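Local coordinates for protein acyl-CoA dehydrogenase (Mycobacterium thermoresistibile, PDB 3PFD) that probably catalyses the flavin-dependent oxidation of a saturated acyl-CoA to the 2,3-dehydroacyl-CoA, and is captured here with its cofactor in the reduced form, at residues C[369-372]-C[373-377]; C[360-363]-C[364-368]. All coordinates share one frame; numbering follows the deposited sequence.

Interaction 1 (C[369-372]-C[373-377]); sequences DAKI and TQIYE. With FDA (dihydroflavine-adenine dinucleotide), chain B.
Ile372 presses one methylene, CG1, onto the Tyr376 ring where helix 363-373, in the C-terminal helical domain of the acyl-CoA dehydrogenase fold, gives way to a loop lining the flavin pocket. This is the tight part. The two side chains cross at about a right angle, with Ile372 CG1 3.5 Å from the centroid of the Tyr376 ring and only 9° off its normal, a CH-pi contact over the face. With CG1 anti to the backbone N (chi1 -167°) it stands over the ring face; the further turn about CG1 carries Ile372 CD1 to 3.6 Å from C8M of FDA. The Tyr376 ring turns its edge to the same cofactor, CD1 lying 3.5 Å from FDA C6, while its hydroxyl bonds to Gln262. Backbone bonds lock the turn: Ile372 O takes both Tyr376 N at 3.0 Å and Ile375 N at 2.9 Å. The other side is buried too but packs more loosely, Lys371 CE coming no nearer than 4.0 Å to Ile375 CD1. There the bent Lys371 chain carries its ammonium to Gln374 OE1, 48° out of the amide plane, and on to Gln350 and Thr346 of the second subunit. Ala370 O also receives two donors: Thr373 N, and Thr373 OG1, which lies in the carbonyl plane at 2.7 Å.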
loop_
_atom_site.group_PDB
_atom_site.type_symbol
_atom_site.label_atom_id
_atom_site.label_comp_id
_atom_site.label_asym_id
_atom_site.label_seq_id
_atom_site.Cartn_x
_atom_site.Cartn_y
_atom_site.Cartn_z
ATOM N N ASP C 369 -18.362 10.367 -0.389
ATOM C CA ASP C 369 -18.100 11.369 0.654
ATOM C C ASP C 369 -16.664 11.318 1.178
ATOM O O ASP C 369 -16.077 12.354 1.462
ATOM C CB ASP C 369 -19.044 11.172 1.862
ATOM C CG ASP C 369 -20.520 11.392 1.515
ATOM O OD1 ASP C 369 -20.838 11.910 0.391
ATOM O OD2 ASP C 369 -21.359 11.037 2.386
ATOM N N ALA C 370 -16.125 10.116 1.380
ATOM C CA ALA C 370 -14.799 10.009 1.991
ATOM C C ALA C 370 -13.752 10.764 1.174
ATOM O O ALA C 370 -12.821 11.339 1.755
ATOM C CB ALA C 370 -14.381 8.535 2.171
ATOM N N LYS C 371 -13.910 10.764 -0.150
ATOM C CA LYS C 371 -12.954 11.400 -1.052
ATOM C C LYS C 371 -12.703 12.881 -0.760
ATOM O O LYS C 371 -11.579 13.338 -0.913
ATOM C CB LYS C 371 -13.362 11.229 -2.529
ATOM C CG LYS C 371 -12.367 11.874 -3.534
ATOM C CD LYS C 371 -11.000 11.118 -3.553
ATOM C CE LYS C 371 -9.825 12.085 -3.859
ATOM N NZ LYS C 371 -8.525 11.417 -3.549
ATOM N N ILE C 372 -13.736 13.626 -0.347
ATOM C CA ILE C 372 -13.555 15.056 -0.061
ATOM C C ILE C 372 -12.605 15.302 1.107
ATOM O O ILE C 372 -11.943 16.340 1.144
ATOM C CB ILE C 372 -14.908 15.839 0.176
ATOM C CG1 ILE C 372 -14.697 17.361 0.153
ATOM C CG2 ILE C 372 -15.523 15.462 1.517
ATOM C CD1 ILE C 372 -14.088 17.932 -1.175
ATOM N N THR C 373 -12.537 14.370 2.059
ATOM C CA THR C 373 -11.746 14.598 3.264
ATOM C C THR C 373 -10.239 14.708 2.977
ATOM O O THR C 373 -9.509 15.339 3.746
ATOM C CB THR C 373 -12.036 13.565 4.382
ATOM O OG1 THR C 373 -11.592 12.276 3.959
ATOM C CG2 THR C 373 -13.550 13.499 4.677
ATOM N N GLN C 374 -9.794 14.094 1.876
ATOM C CA GLN C 374 -8.390 14.180 1.414
ATOM C C GLN C 374 -8.101 15.508 0.708
ATOM O O GLN C 374 -6.923 15.846 0.429
ATOM C CB GLN C 374 -8.071 13.019 0.456
ATOM C CG GLN C 374 -8.183 11.650 1.094
ATOM C CD GLN C 374 -7.913 10.519 0.114
ATOM O OE1 GLN C 374 -8.643 10.350 -0.872
ATOM N NE2 GLN C 374 -6.848 9.744 0.376
ATOM N N ILE C 375 -9.164 16.277 0.438
ATOM C CA ILE C 375 -9.048 17.463 -0.430
ATOM C C ILE C 375 -9.243 18.766 0.322
ATOM O O ILE C 375 -8.385 19.648 0.220
ATOM C CB ILE C 375 -9.990 17.406 -1.675
ATOM C CG1 ILE C 375 -9.692 16.177 -2.523
ATOM C CG2 ILE C 375 -9.922 18.736 -2.533
ATOM C CD1 ILE C 375 -10.672 15.960 -3.638
ATOM N N TYR C 376 -10.367 18.933 1.033
ATOM C CA TYR C 376 -10.572 20.237 1.685
ATOM C C TYR C 376 -9.849 20.417 3.006
ATOM O O TYR C 376 -9.291 19.457 3.542
ATOM C CB TYR C 376 -12.045 20.717 1.781
ATOM C CG TYR C 376 -13.049 19.868 2.529
ATOM C CD1 TYR C 376 -14.403 20.182 2.445
ATOM C CD2 TYR C 376 -12.674 18.755 3.286
ATOM C CE1 TYR C 376 -15.380 19.407 3.086
ATOM C CE2 TYR C 376 -13.649 17.963 3.942
ATOM C CZ TYR C 376 -15.004 18.314 3.828
ATOM O OH TYR C 376 -15.993 17.582 4.440
ATOM N N GLU C 377 -9.906 21.652 3.517
ATOM C CA GLU C 377 -9.060 22.128 4.612
ATOM C C GLU C 377 -7.567 21.784 4.436
ATOM O O GLU C 377 -6.876 21.486 5.429
ATOM C CB GLU C 377 -9.598 21.649 5.987
ATOM C CG GLU C 377 -11.009 22.166 6.272
ATOM C CD GLU C 377 -11.383 22.199 7.753
ATOM O OE1 GLU C 377 -10.456 22.200 8.607
ATOM O OE2 GLU C 377 -12.615 22.250 8.041
HETATM P PA FDA B . -5.130 23.110 -6.387
HETATM O O1A FDA B . -4.453 23.952 -5.340
HETATM O O2A FDA B . -5.172 23.558 -7.828
HETATM O O5B FDA B . -4.452 21.649 -6.320
HETATM C C5B FDA B . -4.413 20.754 -7.437
HETATM C C4B FDA B . -3.467 19.590 -7.109
HETATM O O4B FDA B . -2.119 20.059 -6.992
HETATM C C3B FDA B . -3.803 18.941 -5.765
HETATM O O3B FDA B . -3.495 17.544 -5.866
HETATM C C2B FDA B . -2.826 19.597 -4.804
HETATM O O2B FDA B . -2.531 18.782 -3.666
HETATM C C1B FDA B . -1.615 19.765 -5.694
HETATM N N9A FDA B . -0.685 20.801 -5.201
HETATM C C8A FDA B . -0.902 22.129 -5.178
HETATM N N7A FDA B . 0.190 22.751 -4.668
HETATM C C5A FDA B . 1.105 21.799 -4.361
HETATM C C6A FDA B . 2.394 21.842 -3.806
HETATM N N6A FDA B . 2.955 23.039 -3.449
HETATM N N1A FDA B . 3.072 20.676 -3.627
HETATM C C2A FDA B . 2.493 19.504 -3.974
HETATM N N3A FDA B . 1.257 19.423 -4.516
HETATM C C4A FDA B . 0.540 20.561 -4.708
HETATM N N1 FDA B . -12.599 26.667 0.655
HETATM C C2 FDA B . -13.136 27.690 1.389
HETATM O O2 FDA B . -12.616 28.839 1.393
HETATM N N3 FDA B . -14.249 27.478 2.122
HETATM C C4 FDA B . -14.842 26.263 2.146
HETATM O O4 FDA B . -15.872 26.143 2.832
HETATM C C4X FDA B . -14.302 25.182 1.420
HETATM N N5 FDA B . -14.939 23.997 1.336
HETATM C C5X FDA B . -14.758 23.195 0.272
HETATM C C6 FDA B . -15.731 22.259 -0.105
HETATM C C7 FDA B . -15.554 21.488 -1.268
HETATM C C7M FDA B . -16.598 20.470 -1.673
HETATM C C8 FDA B . -14.400 21.621 -2.029
HETATM C C8M FDA B . -14.171 20.793 -3.281
HETATM C C9 FDA B . -13.437 22.537 -1.650
HETATM C C9A FDA B . -13.616 23.333 -0.514
HETATM N N10 FDA B . -12.756 24.427 -0.279
HETATM C C10 FDA B . -13.159 25.412 0.663
HETATM C "C1'" FDA B . -11.610 24.664 -1.159
HETATM C "C2'" FDA B . -10.445 23.711 -0.854
HETATM O "O2'" FDA B . -9.761 24.024 0.380
HETATM C "C3'" FDA B . -9.527 23.709 -2.058
HETATM O "O3'" FDA B . -10.147 22.904 -3.091
HETATM C "C4'" FDA B . -8.128 23.155 -1.725
HETATM O "O4'" FDA B . -7.410 24.079 -0.903
HETATM C "C5'" FDA B . -7.304 22.883 -2.976
HETATM O "O5'" FDA B . -7.377 24.015 -3.854
HETATM P P FDA B . -7.760 23.773 -5.399
HETATM O O1P FDA B . -9.077 23.040 -5.435
HETATM O O2P FDA B . -7.609 25.080 -6.141
HETATM O O3P FDA B . -6.645 22.723 -5.900
#

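Interaction 2 (C[360-363]-C[364-368]); sequences DFPV and ERMMR
Glu364 OE1 is gripped by two donors, Arg368 NH2 at 3.0 Å and a water at 2.7 Å that also donates to Phe361 O. The same water accepts from Arg365 N, so a single molecule ties the loop carbonyl to the first turn of the helix. The arginine bond is almost straight, 175° at the hydrogen; it lies in the guanidinium plane and meets OE1 on the syn side, tilted somewhat out of the carboxylate plane. Arg368 NE faces the other oxygen, OE2, in a salt bridge modelled so short that its length is doubtful. With Asp46 at Arg368 NH1 as well, two carboxylates share this guanidinium, which probably favours the charged form of all three groups. Across the start of the helix, Met366 N binds Pro362 O at 3.0 Å, and Met367 N reaches Val363 O one residue further on. The extended Met366 chain runs alongside the Pro362 ring, its CE 3.8 Å from Pro362 CB. A bend at chi3 (76°) folds Arg365 back over the proline, placing NH1 and NH2 each 3.8 Å from Pro362 CB. Phe361, in the preceding loop, sets its ring edge-to-face with that of Tyr355. Around this turn, Met366 and Val363 pack on helix 256-280, Met367 meets helix 326-352, and Arg365 lies against helix 24-47.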
loop_
_atom_site.group_PDB
_atom_site.type_symbol
_atom_site.label_atom_id
_atom_site.label_comp_id
_atom_site.label_asym_id
_atom_site.label_seq_id
_atom_site.Cartn_x
_atom_site.Cartn_y
_atom_site.Cartn_z
ATOM N N ASP C 360 -29.038 1.315 -2.976
ATOM C CA ASP C 360 -29.872 0.613 -1.999
ATOM C C ASP C 360 -29.185 0.498 -0.650
ATOM O O ASP C 360 -29.851 0.352 0.371
ATOM C CB ASP C 360 -30.204 -0.785 -2.472
ATOM C CG ASP C 360 -30.960 -0.808 -3.777
ATOM O OD1 ASP C 360 -30.893 0.147 -4.586
ATOM O OD2 ASP C 360 -31.621 -1.837 -4.002
ATOM N N PHE C 361 -27.857 0.550 -0.642
ATOM C CA PHE C 361 -27.112 0.559 0.601
ATOM C C PHE C 361 -26.285 1.857 0.707
ATOM O O PHE C 361 -26.076 2.524 -0.312
ATOM C CB PHE C 361 -26.281 -0.725 0.728
ATOM C CG PHE C 361 -27.125 -1.941 0.990
ATOM C CD1 PHE C 361 -27.526 -2.246 2.288
ATOM C CD2 PHE C 361 -27.583 -2.723 -0.058
ATOM C CE1 PHE C 361 -28.339 -3.361 2.545
ATOM C CE2 PHE C 361 -28.394 -3.838 0.174
ATOM C CZ PHE C 361 -28.775 -4.157 1.469
ATOM N N PRO C 362 -25.866 2.241 1.928
ATOM C CA PRO C 362 -25.186 3.538 2.133
ATOM C C PRO C 362 -23.686 3.579 1.800
ATOM O O PRO C 362 -23.107 4.664 1.734
ATOM C CB PRO C 362 -25.373 3.789 3.643
ATOM C CG PRO C 362 -25.434 2.426 4.248
ATOM C CD PRO C 362 -26.048 1.513 3.204
ATOM N N VAL C 363 -23.049 2.428 1.618
ATOM C CA VAL C 363 -21.570 2.388 1.515
ATOM C C VAL C 363 -21.017 3.105 0.266
ATOM O O VAL C 363 -19.997 3.715 0.306
ATOM C CB VAL C 363 -20.995 0.947 1.665
ATOM C CG1 VAL C 363 -21.213 0.433 3.075
ATOM C CG2 VAL C 363 -21.584 -0.045 0.613
ATOM N N GLU C 364 -21.742 3.008 -0.830
ATOM C CA GLU C 364 -21.508 3.741 -2.068
ATOM C C GLU C 364 -21.441 5.290 -1.788
ATOM O O GLU C 364 -20.504 5.992 -2.198
ATOM C CB GLU C 364 -22.725 3.318 -2.911
ATOM C CG GLU C 364 -23.006 3.830 -4.198
ATOM C CD GLU C 364 -23.561 5.203 -4.200
ATOM O OE1 GLU C 364 -24.622 5.512 -3.576
ATOM O OE2 GLU C 364 -22.922 5.961 -4.913
ATOM N N ARG C 365 -22.428 5.820 -1.070
ATOM C CA ARG C 365 -22.383 7.238 -0.676
ATOM C C ARG C 365 -21.190 7.557 0.234
ATOM O O ARG C 365 -20.478 8.560 0.050
ATOM C CB ARG C 365 -23.694 7.654 -0.002
ATOM C CG ARG C 365 -23.677 9.080 0.498
ATOM C CD ARG C 365 -24.862 9.346 1.426
ATOM N NE ARG C 365 -24.733 8.798 2.782
ATOM C CZ ARG C 365 -25.545 7.874 3.311
ATOM N NH1 ARG C 365 -26.513 7.307 2.586
ATOM N NH2 ARG C 365 -25.368 7.478 4.567
ATOM N N MET C 366 -20.970 6.690 1.208
ATOM C CA MET C 366 -19.826 6.822 2.099
ATOM C C MET C 366 -18.465 6.931 1.377
ATOM O O MET C 366 -17.589 7.712 1.775
ATOM C CB MET C 366 -19.820 5.675 3.094
ATOM C CG MET C 366 -20.971 5.769 4.142
ATOM S SD MET C 366 -21.103 4.198 5.012
ATOM C CE MET C 366 -22.504 4.494 6.068
ATOM N N MET C 367 -18.319 6.176 0.299
ATOM C CA MET C 367 -17.077 6.148 -0.462
ATOM C C MET C 367 -16.921 7.483 -1.175
ATOM O O MET C 367 -15.845 8.122 -1.135
ATOM C CB MET C 367 -17.115 4.981 -1.474
ATOM C CG MET C 367 -15.818 4.813 -2.248
ATOM S SD MET C 367 -15.917 3.495 -3.464
ATOM C CE MET C 367 -14.474 3.901 -4.464
ATOM N N ARG C 368 -18.011 7.908 -1.823
ATOM C CA ARG C 368 -18.045 9.194 -2.520
ATOM C C ARG C 368 -17.740 10.372 -1.569
ATOM O O ARG C 368 -16.925 11.238 -1.904
ATOM C CB ARG C 368 -19.376 9.387 -3.245
ATOM C CG ARG C 368 -19.561 8.406 -4.428
ATOM C CD ARG C 368 -20.821 8.725 -5.223
ATOM N NE ARG C 368 -22.048 8.270 -4.575
ATOM C CZ ARG C 368 -22.951 9.057 -3.985
ATOM N NH1 ARG C 368 -22.744 10.384 -3.879
ATOM N NH2 ARG C 368 -24.046 8.504 -3.457
HETATM O O HOH W 1 -25.474 4.895 -1.074
#

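In the fold
Followed from the N terminus, interaction 2 comes first and interaction 1 takes over directly after it, so the two run in series along helix 363-373 and neither encloses nor crosses the other. Neither closes a long loop, each spanning a few residues of continuous chain round a helix end. Residues 360-368 bring the chain from the loop after helix 326-352 into the new helix; residues 369-377 lead it out again toward helix 380-391. Their centres lie about 15 Å apart. Helices 256-280 and 326-352 flank both ends. Tyr357 of the second subunit bonds to Arg368 O and also packs on Ile372, spanning both contacts. That subunit thus follows the short helix up to the loop lining the flavin pocket.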